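Local coordinates for protein-tyrosine-phosphatase (Vibrio vulnificus, PDB 7DHF) that probably removes phosphate from phosphotyrosine in proteins, acting as a low-molecular-weight protein tyrosine phosphatase, at residues 9-14 / 86-91; 72-77 / 98-103; 118-123 / 136-141; 111-116 / 143-148. The protein carries 1 engineered substitution. One frame throughout, in Å; residues are numbered along the deposited sequence.

Overall arrangement
Interaction 1 is the buried centre: two parallel strands joined by backbone bonds, with the phosphate-binding loop at the end of strand 7-12. Interaction 2 is partly buried and joins the loop before helix 77-80 to the end of helix 92-100. It touches interaction 1 where Leu75 packs on Leu9 and Val11. Interactions 3 and 4 both use helix 128-146, and their centres lie about 11 Å apart. Interaction 3 is apolar across its segments and seats the loop that carries Asp122. Interaction 4 is aromatic, with a lysine at its solvent side. Both reach interaction 1, through Met89 to Ile120 and Val88 to Phe111. Interactions 2 and 3 lie on opposite sides of the chain's centre.

Interaction 1: residues 9-14 / 86-91; sequences LVVAVG and ILVMEK. Engineered in segment 9-14: Ala12 (natural residue Cys). With PO4 (phosphate ion), chain E.
Leu9, Val10 and Val11 pair in parallel with Ile86, Leu87 and Val88, on strand axes that come within 4.6 Å and cross at 29°. Val11 N donates a hydrogen bond to Leu87 O at 2.8 Å. Leu87 N donates one to Leu9 O at 2.9 Å. Beyond them the hydrogen bond from Met89 N to Val11 O is weak, with 134° at the hydrogen. On one face of the sheet, Val11 CG2 meets Ile86 CG2 at 3.6 Å, and the two side chains cross obliquely. Helix 92-100 packs on Ile86 and Val88 there. These are the middle strands of a four-stranded parallel sheet with strand order 2-1-3-4. Strand 7-12 runs straight into the P-loop, the phosphate-binding loop of the family, which leads on to Arg18. Position 12, predicted to hold the nucleophile, is here an engineered alanine in place of cysteine. Ala12 CB lies 3.2 Å from phosphate O4. The same oxygen accepts from Val13 N at 2.8 Å and from Gly14 N. Ile16 N, Cys17 N, Arg18 N and Ser19 OG supply further hydrogen bonds to the ion. On the face that carries Val10 and Leu87, Met89 folds back along the strand. Its chi2 of -68° turns SD that way, and CE comes to rest 3.7 Å from Val10 CG1. Met89 CG also packs against Ala12 CB.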
# COMPACT_ATOMS: atom_id res chain seq x y z
N LEU A 9 -5.93 0.49 -5.28
CA LEU A 9 -5.55 1.36 -4.18
C LEU A 9 -4.90 0.51 -3.10
O LEU A 9 -5.53 -0.39 -2.54
CB LEU A 9 -6.78 2.08 -3.61
CG LEU A 9 -6.51 3.13 -2.54
CD1 LEU A 9 -5.80 4.35 -3.14
CD2 LEU A 9 -7.80 3.55 -1.86
N VAL A 10 -3.63 0.80 -2.80
CA VAL A 10 -2.90 0.11 -1.75
C VAL A 10 -3.05 0.92 -0.46
O VAL A 10 -2.77 2.12 -0.44
CB VAL A 10 -1.42 -0.05 -2.13
CG1 VAL A 10 -0.65 -0.78 -1.03
CG2 VAL A 10 -1.30 -0.79 -3.45
N VAL A 11 -3.50 0.26 0.61
CA VAL A 11 -3.90 0.96 1.82
C VAL A 11 -3.14 0.42 3.02
O VAL A 11 -2.99 -0.79 3.20
CB VAL A 11 -5.42 0.86 2.04
CG1 VAL A 11 -5.82 1.41 3.41
CG2 VAL A 11 -6.16 1.60 0.94
N ALA A 12 -2.67 1.35 3.86
CA ALA A 12 -2.17 1.01 5.18
C ALA A 12 -2.59 2.13 6.14
O ALA A 12 -3.74 2.57 6.10
CB ALA A 12 -0.67 0.77 5.16
N VAL A 13 -1.68 2.60 6.99
CA VAL A 13 -2.03 3.51 8.08
C VAL A 13 -1.52 4.93 7.83
O VAL A 13 -2.30 5.89 7.80
CB VAL A 13 -1.56 2.96 9.45
CG1 VAL A 13 -1.86 3.95 10.57
CG2 VAL A 13 -2.21 1.62 9.72
N GLY A 14 -0.21 5.09 7.66
CA GLY A 14 0.37 6.42 7.52
C GLY A 14 0.54 6.86 6.08
O GLY A 14 0.66 8.06 5.80
N ILE A 86 -8.94 -2.74 -3.62
CA ILE A 86 -8.22 -2.16 -2.49
C ILE A 86 -7.44 -3.28 -1.82
O ILE A 86 -8.02 -4.31 -1.47
CB ILE A 86 -9.18 -1.48 -1.49
CG1 ILE A 86 -9.98 -0.38 -2.19
CG2 ILE A 86 -8.40 -0.91 -0.31
CD1 ILE A 86 -11.11 0.19 -1.36
N LEU A 87 -6.14 -3.07 -1.65
CA LEU A 87 -5.25 -4.06 -1.03
C LEU A 87 -4.67 -3.46 0.24
O LEU A 87 -3.91 -2.50 0.18
CB LEU A 87 -4.14 -4.47 -2.00
CG LEU A 87 -4.59 -5.11 -3.31
CD1 LEU A 87 -3.39 -5.43 -4.18
CD2 LEU A 87 -5.40 -6.38 -3.06
N VAL A 88 -5.03 -4.04 1.39
CA VAL A 88 -4.57 -3.55 2.69
C VAL A 88 -3.35 -4.34 3.13
O VAL A 88 -3.18 -5.51 2.78
CB VAL A 88 -5.68 -3.60 3.76
CG1 VAL A 88 -6.84 -2.68 3.38
CG2 VAL A 88 -6.17 -5.03 3.98
N MET A 89 -2.50 -3.70 3.94
CA MET A 89 -1.26 -4.33 4.37
C MET A 89 -1.47 -5.28 5.55
O MET A 89 -0.68 -6.22 5.71
CB MET A 89 -0.23 -3.26 4.72
CG MET A 89 0.38 -2.60 3.49
SD MET A 89 1.41 -3.75 2.56
CE MET A 89 1.62 -2.86 1.02
N GLU A 90 -2.49 -5.05 6.37
CA GLU A 90 -2.80 -5.92 7.50
C GLU A 90 -4.28 -6.27 7.47
O GLU A 90 -5.12 -5.45 7.10
CB GLU A 90 -2.49 -5.24 8.84
CG GLU A 90 -1.02 -4.90 9.03
CD GLU A 90 -0.76 -4.19 10.35
OE1 GLU A 90 -1.49 -4.44 11.33
OE2 GLU A 90 0.18 -3.36 10.40
N LYS A 91 -4.59 -7.50 7.89
CA LYS A 91 -5.99 -7.93 7.92
C LYS A 91 -6.83 -6.99 8.77
O LYS A 91 -7.97 -6.66 8.40
CB LYS A 91 -6.09 -9.36 8.45
CG LYS A 91 -7.50 -9.80 8.84
CD LYS A 91 -8.51 -9.66 7.70
CE LYS A 91 -8.21 -10.62 6.56
NZ LYS A 91 -9.46 -11.18 5.97
P PO4 E . 2.25 2.81 6.02
O1 PO4 E . 2.98 4.11 6.32
O2 PO4 E . 3.25 1.69 6.12
O3 PO4 E . 1.71 2.91 4.62
O4 PO4 E . 1.14 2.62 7.04

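Interaction 2: residues 72-77 / 98-103; sequences SQQLTS and TQIAPE
Ile100 points its side chain at the backbone of Leu75, Thr76 and Ser77. Its two branches divide the work. CG2 stands anti to the backbone N, with CG1 at chi1 -63°, and lies 3.8 Å from Leu75 O. It also faces Ser77 N and Thr76 CA. CD1, at the end of the other branch, reaches the Leu75 side chain at CD2, 4.3 Å away. Leu75 has two conformers, so this contact holds for one of them. Gln74 folds over beside this place. Its NE2 donates to Leu75 O at 3.0 Å, so that carbonyl is met by an amide as well as by methyl groups. Gln74 OE1 accepts from Glu43 N, and NE2 also donates to Ile40 O. Ala101 aims CB at the backbone of Ser77, 3.9 Å from its CA. At the outer end Glu103 curls back through a bend at chi2 (-76°). Its OE2 accepts from Ser77 OG at 2.6 Å, on the syn side and 30° out of the carboxylate plane. Ser77 has two conformers, so this bond belongs to one of them and is less certain. Thr76 is the N-cap of helix 77-80, with OG1 bonded to Leu79 N. The contact thus joins the start of helix 77-80 to the last part of helix 92-100 and the turn and 3-10 segment that follow. Leu75 and Ala101 both touch Cys80, and Leu75 continues inward to Leu9 and Val11 of strand 7-12.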
# COMPACT_ATOMS: atom_id res chain seq x y z
N SER A 72 1.59 11.52 0.92
CA SER A 72 0.65 10.77 1.74
C SER A 72 -0.74 11.40 1.67
O SER A 72 -0.89 12.62 1.71
CB SER A 72 1.13 10.77 3.19
OG SER A 72 0.15 10.22 4.06
N GLN A 73 -1.76 10.55 1.55
CA GLN A 73 -3.14 11.01 1.52
C GLN A 73 -4.00 10.14 2.42
O GLN A 73 -3.70 8.97 2.66
CB GLN A 73 -3.72 11.04 0.09
CG GLN A 73 -4.12 9.68 -0.47
CD GLN A 73 -4.73 9.80 -1.85
OE1 GLN A 73 -5.49 10.73 -2.12
NE2 GLN A 73 -4.41 8.86 -2.72
N GLN A 74 -5.11 10.72 2.86
CA GLN A 74 -6.03 10.07 3.78
C GLN A 74 -7.05 9.22 3.03
O GLN A 74 -7.54 9.62 1.97
CB GLN A 74 -6.78 11.14 4.59
CG GLN A 74 -7.93 10.63 5.44
CD GLN A 74 -7.49 9.68 6.54
OE1 GLN A 74 -6.47 9.90 7.19
NE2 GLN A 74 -8.26 8.62 6.75
N LEU A 75 -7.35 8.06 3.59
CA LEU A 75 -8.38 7.20 3.02
C LEU A 75 -9.76 7.78 3.33
O LEU A 75 -10.08 8.07 4.48
CB LEU A 75 -8.27 5.81 3.63
CG LEU A 75 -9.24 4.76 3.08
CD1 LEU A 75 -8.80 4.29 1.70
CD2 LEU A 75 -9.32 3.59 4.04
N THR A 76 -10.57 7.96 2.29
CA THR A 76 -11.93 8.45 2.43
C THR A 76 -12.87 7.56 1.63
O THR A 76 -12.44 6.80 0.76
CB THR A 76 -12.09 9.89 1.92
OG1 THR A 76 -11.92 9.90 0.50
CG2 THR A 76 -11.07 10.81 2.57
N SER A 77 -14.16 7.67 1.94
CA SER A 77 -15.16 6.93 1.17
C SER A 77 -15.15 7.36 -0.29
O SER A 77 -15.23 6.52 -1.20
CB SER A 77 -16.54 7.15 1.77
OG SER A 77 -17.56 6.60 0.95
N THR A 98 -13.60 -0.31 6.51
CA THR A 98 -15.05 -0.37 6.34
C THR A 98 -15.78 0.56 7.30
O THR A 98 -16.92 0.95 7.01
CB THR A 98 -15.54 -1.81 6.50
OG1 THR A 98 -15.10 -2.34 7.75
CG2 THR A 98 -15.02 -2.68 5.36
N GLN A 99 -15.17 0.94 8.42
CA GLN A 99 -15.72 2.01 9.23
C GLN A 99 -15.82 3.30 8.42
O GLN A 99 -16.79 4.05 8.55
CB GLN A 99 -14.85 2.25 10.47
CG GLN A 99 -14.97 1.19 11.55
CD GLN A 99 -14.06 1.47 12.73
OE1 GLN A 99 -12.92 1.91 12.56
NE2 GLN A 99 -14.56 1.23 13.94
N ILE A 100 -14.82 3.56 7.58
CA ILE A 100 -14.81 4.76 6.76
C ILE A 100 -15.66 4.58 5.51
O ILE A 100 -16.40 5.49 5.12
CB ILE A 100 -13.35 5.13 6.41
CG1 ILE A 100 -12.56 5.45 7.68
CG2 ILE A 100 -13.31 6.31 5.44
CD1 ILE A 100 -11.05 5.49 7.47
N ALA A 101 -15.57 3.42 4.88
CA ALA A 101 -16.23 3.15 3.60
C ALA A 101 -16.84 1.77 3.64
O ALA A 101 -16.30 0.81 3.06
CB ALA A 101 -15.23 3.27 2.44
N PRO A 102 -17.98 1.61 4.31
CA PRO A 102 -18.59 0.27 4.39
C PRO A 102 -18.90 -0.34 3.04
O PRO A 102 -18.84 -1.57 2.89
CB PRO A 102 -19.86 0.51 5.22
CG PRO A 102 -20.14 1.97 5.10
CD PRO A 102 -18.80 2.63 4.97
N GLU A 103 -19.22 0.48 2.04
CA GLU A 103 -19.52 -0.01 0.70
C GLU A 103 -18.32 -0.64 0.01
O GLU A 103 -18.49 -1.30 -1.02
CB GLU A 103 -20.09 1.12 -0.17
CG GLU A 103 -19.12 2.26 -0.48
CD GLU A 103 -18.91 3.20 0.69
OE1 GLU A 103 -19.68 3.11 1.67
OE2 GLU A 103 -17.98 4.03 0.63

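Interaction 3: residues 118-123 / 136-141; sequences KDIPDP and QLIDEA
Leu137 of helix 128-146 is a bump that fits a hollow lined by Lys118, Ile120 and Pro121. The hollow lies in the loop that leads to the Asp-Pro-Tyr sequence of Asp122, the D-loop of low-molecular-weight phosphatases. Asp122 is predicted to be the proton donor. Each part of Leu137 has its own wall. CB lies against Ile120 CG1 at 3.9 Å, and these two side chains slide past each other in opposite directions. CD1 faces the ring carbon CD of Pro121 at 4.1 Å. CD2 meets Lys118 CE at 3.9 Å, with the chain of Lys118 bent at chi3 and chi4. Lys118 and Pro121 each cross Leu137 at about a right angle. Arg18, predicted to be in the active site, donates a hydrogen bond from NH1 to Ile120 O, so this apolar seat lies next to the catalytic region. Just before Ile120, Asp119 OD1 accepts from Lys91 N, in the loop after strand 85-88. Within the helix, and not across the contact, Gln136 NE2 donates to the anti lone pair of Glu140 OE2, which itself lies in the amide plane of Gln136. Ile120 in turn is a bump for the helix, set between Leu137 and Ile138. Its CG1 sits beside the backbone N (chi1 -63°) and its CG2 anti to it. Two methyls of Ile120 touch Ile138 CG1, CD1 at 3.9 Å and CG2 at 4.1 Å.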
# COMPACT_ATOMS: atom_id res chain seq x y z
N LYS A 118 -0.51 -13.28 4.85
CA LYS A 118 0.33 -12.73 5.91
C LYS A 118 0.20 -11.22 5.96
O LYS A 118 0.15 -10.55 4.93
CB LYS A 118 1.79 -13.08 5.65
CG LYS A 118 2.28 -14.37 6.30
CD LYS A 118 3.64 -14.81 5.74
CE LYS A 118 4.72 -13.73 5.81
NZ LYS A 118 5.18 -13.46 7.20
N ASP A 119 0.16 -10.68 7.18
CA ASP A 119 0.28 -9.24 7.38
C ASP A 119 1.71 -8.79 7.09
O ASP A 119 2.66 -9.55 7.26
CB ASP A 119 -0.05 -8.87 8.82
CG ASP A 119 -1.52 -9.02 9.15
OD1 ASP A 119 -2.33 -9.27 8.23
OD2 ASP A 119 -1.88 -8.86 10.34
N ILE A 120 1.84 -7.55 6.65
CA ILE A 120 3.15 -6.94 6.41
C ILE A 120 3.34 -5.85 7.46
O ILE A 120 2.62 -4.83 7.44
CB ILE A 120 3.25 -6.40 4.98
CG1 ILE A 120 3.14 -7.56 3.99
CG2 ILE A 120 4.57 -5.64 4.79
CD1 ILE A 120 3.08 -7.16 2.54
N PRO A 121 4.27 -6.00 8.40
CA PRO A 121 4.37 -5.06 9.52
C PRO A 121 4.98 -3.72 9.13
O PRO A 121 5.80 -3.61 8.22
CB PRO A 121 5.26 -5.80 10.52
CG PRO A 121 6.10 -6.68 9.68
CD PRO A 121 5.25 -7.10 8.52
N ASP A 122 4.57 -2.70 9.87
CA ASP A 122 5.01 -1.33 9.62
C ASP A 122 6.47 -1.15 10.04
O ASP A 122 6.79 -1.40 11.21
CB ASP A 122 4.11 -0.39 10.43
CG ASP A 122 4.38 1.07 10.15
OD1 ASP A 122 5.21 1.38 9.28
OD2 ASP A 122 3.72 1.92 10.80
N PRO A 123 7.36 -0.74 9.15
CA PRO A 123 8.77 -0.52 9.53
C PRO A 123 9.07 0.87 10.08
O PRO A 123 10.23 1.13 10.42
CB PRO A 123 9.49 -0.71 8.19
CG PRO A 123 8.53 -0.17 7.19
CD PRO A 123 7.16 -0.55 7.70
N GLN A 136 10.81 -6.93 1.09
CA GLN A 136 10.82 -8.31 0.63
C GLN A 136 9.41 -8.88 0.57
O GLN A 136 9.01 -9.48 -0.44
CB GLN A 136 11.69 -9.16 1.57
CG GLN A 136 11.79 -10.62 1.15
CD GLN A 136 12.54 -10.80 -0.15
OE1 GLN A 136 13.45 -10.03 -0.47
NE2 GLN A 136 12.17 -11.83 -0.91
N LEU A 137 8.64 -8.72 1.65
CA LEU A 137 7.27 -9.23 1.66
C LEU A 137 6.42 -8.52 0.62
O LEU A 137 5.62 -9.17 -0.08
CB LEU A 137 6.65 -9.07 3.05
CG LEU A 137 7.29 -9.89 4.18
CD1 LEU A 137 6.63 -9.56 5.50
CD2 LEU A 137 7.21 -11.38 3.90
N ILE A 138 6.55 -7.20 0.50
CA ILE A 138 5.78 -6.46 -0.49
C ILE A 138 6.11 -6.95 -1.89
O ILE A 138 5.22 -7.15 -2.73
CB ILE A 138 6.02 -4.95 -0.33
CG1 ILE A 138 5.38 -4.46 0.98
CG2 ILE A 138 5.47 -4.17 -1.52
CD1 ILE A 138 5.76 -3.05 1.37
N ASP A 139 7.40 -7.16 -2.17
CA ASP A 139 7.83 -7.62 -3.48
C ASP A 139 7.24 -9.00 -3.80
O ASP A 139 6.63 -9.20 -4.85
CB ASP A 139 9.36 -7.66 -3.51
CG ASP A 139 9.92 -7.94 -4.89
OD1 ASP A 139 9.18 -7.82 -5.88
OD2 ASP A 139 11.13 -8.27 -4.97
N GLU A 140 7.42 -9.96 -2.89
CA GLU A 140 6.87 -11.29 -3.11
C GLU A 140 5.36 -11.24 -3.29
O GLU A 140 4.80 -11.90 -4.17
CB GLU A 140 7.21 -12.19 -1.92
CG GLU A 140 8.69 -12.50 -1.76
CD GLU A 140 8.96 -13.42 -0.58
OE1 GLU A 140 8.07 -14.21 -0.22
OE2 GLU A 140 10.08 -13.34 -0.01
N ALA A 141 4.68 -10.47 -2.44
CA ALA A 141 3.22 -10.38 -2.50
C ALA A 141 2.76 -9.73 -3.80
O ALA A 141 1.77 -10.18 -4.41
CB ALA A 141 2.71 -9.60 -1.30

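Interaction 4: residues 111-116 / 143-148; sequences FGQWIG and QAWAKK
Trp114 and Trp145 meet as an edge-to-face aromatic pair, and Phe111 extends it to a three-ring cluster. The cluster joins the loop after strand 108-110 to the C-terminal part of helix 128-146. Trp114 turns its edge to the face of Trp145, with NE1 over the centre of that ring. The five-membered ring of Trp114 and the six-membered ring of Trp145 have centroids 4.3 Å apart and planes at 72°. Trp145 turns its own edge to the face of Phe111. There the centroids of the Phe111 ring and the Trp145 five-membered ring are 6.0 Å apart. The apolar part is close. Trp114 CB and Ala144 CB come to 3.3 Å, a tight fit between loop and helix. Lys148 adds CH-pi and cation-pi contacts over one face of Trp114. Its CE stands 3.5 Å from the centroid of the six-membered ring. A bend at chi4 (58°) places NZ 4.3 Å from the centroid of the five-membered ring. Gln113 CG lies over the opposite face. Lys148 has two conformers, so these contacts hold for one of them. Two polar bonds remain. Trp145 NE1 donates weakly to Phe111 O at 2.8 Å, with an angle of 127°, and is also bonded to Leu110 O. Lys148 NZ donates to Ala144 O at 3.1 Å, from the side of the carbonyl plane opposite to Lys147 N. In this conformer the bond and the ring face probably hold the ammonium by the Trp114 indole. The indole N-H of Trp145 is shared between two carbonyls, and the Trp114 edge probably gains from the electron-rich face of Trp145.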
# COMPACT_ATOMS: atom_id res chain seq x y z
N PHE A 111 -3.04 -7.42 0.82
CA PHE A 111 -1.86 -7.31 -0.04
C PHE A 111 -1.07 -8.61 -0.04
O PHE A 111 -0.66 -9.10 -1.10
CB PHE A 111 -0.98 -6.14 0.40
CG PHE A 111 -0.03 -5.67 -0.67
CD1 PHE A 111 -0.38 -4.62 -1.50
CD2 PHE A 111 1.19 -6.29 -0.85
CE1 PHE A 111 0.48 -4.19 -2.49
CE2 PHE A 111 2.06 -5.86 -1.84
CZ PHE A 111 1.70 -4.81 -2.66
N GLY A 112 -0.87 -9.21 1.14
CA GLY A 112 -0.13 -10.45 1.24
C GLY A 112 -0.97 -11.71 1.13
O GLY A 112 -0.61 -12.74 1.70
N GLN A 113 -2.08 -11.65 0.39
CA GLN A 113 -2.95 -12.82 0.29
C GLN A 113 -2.19 -14.05 -0.20
O GLN A 113 -2.41 -15.16 0.29
CB GLN A 113 -4.14 -12.55 -0.63
CG GLN A 113 -4.92 -13.82 -0.93
CD GLN A 113 -6.28 -13.58 -1.55
OE1 GLN A 113 -6.69 -12.45 -1.80
NE2 GLN A 113 -7.00 -14.67 -1.81
N TRP A 114 -1.29 -13.87 -1.17
CA TRP A 114 -0.70 -15.00 -1.88
C TRP A 114 0.59 -15.50 -1.25
O TRP A 114 1.18 -16.45 -1.76
CB TRP A 114 -0.47 -14.61 -3.34
CG TRP A 114 -1.74 -14.11 -3.95
CD1 TRP A 114 -2.00 -12.85 -4.40
CD2 TRP A 114 -2.93 -14.87 -4.15
NE1 TRP A 114 -3.29 -12.78 -4.87
CE2 TRP A 114 -3.88 -14.01 -4.74
CE3 TRP A 114 -3.29 -16.20 -3.90
CZ2 TRP A 114 -5.16 -14.43 -5.08
CZ3 TRP A 114 -4.56 -16.62 -4.24
CH2 TRP A 114 -5.48 -15.74 -4.82
N ILE A 115 1.00 -14.92 -0.13
CA ILE A 115 2.16 -15.40 0.61
C ILE A 115 1.70 -15.91 1.97
O ILE A 115 2.29 -15.59 3.00
CB ILE A 115 3.26 -14.32 0.73
CG1 ILE A 115 2.69 -13.02 1.32
CG2 ILE A 115 3.87 -14.06 -0.64
CD1 ILE A 115 3.76 -12.01 1.72
N GLY A 116 0.64 -16.71 1.97
CA GLY A 116 0.11 -17.25 3.20
C GLY A 116 -0.86 -16.35 3.93
O GLY A 116 -1.07 -16.53 5.14
N GLN A 143 4.39 -9.55 -6.74
CA GLN A 143 4.63 -10.45 -7.87
C GLN A 143 3.46 -11.40 -8.07
O GLN A 143 3.04 -11.66 -9.20
CB GLN A 143 5.90 -11.26 -7.64
CG GLN A 143 7.19 -10.49 -7.75
CD GLN A 143 8.39 -11.36 -7.46
OE1 GLN A 143 8.39 -12.55 -7.76
NE2 GLN A 143 9.42 -10.77 -6.86
N ALA A 144 2.92 -11.93 -6.97
CA ALA A 144 1.81 -12.87 -7.07
C ALA A 144 0.54 -12.18 -7.55
O ALA A 144 -0.18 -12.72 -8.40
CB ALA A 144 1.59 -13.55 -5.72
N TRP A 145 0.24 -10.99 -7.02
CA TRP A 145 -0.93 -10.26 -7.48
C TRP A 145 -0.83 -9.92 -8.96
O TRP A 145 -1.83 -9.97 -9.69
CB TRP A 145 -1.10 -8.97 -6.67
CG TRP A 145 -1.91 -9.15 -5.42
CD1 TRP A 145 -1.47 -9.01 -4.14
CD2 TRP A 145 -3.29 -9.49 -5.34
NE1 TRP A 145 -2.51 -9.25 -3.26
CE2 TRP A 145 -3.63 -9.55 -3.98
CE3 TRP A 145 -4.28 -9.77 -6.30
CZ2 TRP A 145 -4.92 -9.87 -3.54
CZ3 TRP A 145 -5.55 -10.08 -5.86
CH2 TRP A 145 -5.86 -10.13 -4.50
N ALA A 146 0.37 -9.57 -9.43
CA ALA A 146 0.53 -9.13 -10.81
C ALA A 146 0.13 -10.22 -11.80
O ALA A 146 -0.30 -9.91 -12.92
CB ALA A 146 1.98 -8.70 -11.05
N LYS A 147 0.27 -11.49 -11.43
CA LYS A 147 -0.11 -12.58 -12.32
C LYS A 147 -1.61 -12.82 -12.37
O LYS A 147 -2.06 -13.59 -13.22
CB LYS A 147 0.58 -13.88 -11.88
CG LYS A 147 2.09 -13.85 -11.95
CD LYS A 147 2.68 -15.16 -11.46
CE LYS A 147 4.18 -15.22 -11.68
NZ LYS A 147 4.75 -16.55 -11.31
N LYS A 148 -2.39 -12.18 -11.50
CA LYS A 148 -3.80 -12.48 -11.36
C LYS A 148 -4.71 -11.31 -11.71
O LYS A 148 -5.94 -11.48 -11.72
CB LYS A 148 -4.11 -12.94 -9.93
CG LYS A 148 -3.31 -14.17 -9.51
CD LYS A 148 -3.49 -14.47 -8.04
CE LYS A 148 -2.75 -15.74 -7.65
NZ LYS A 148 -1.29 -15.63 -7.93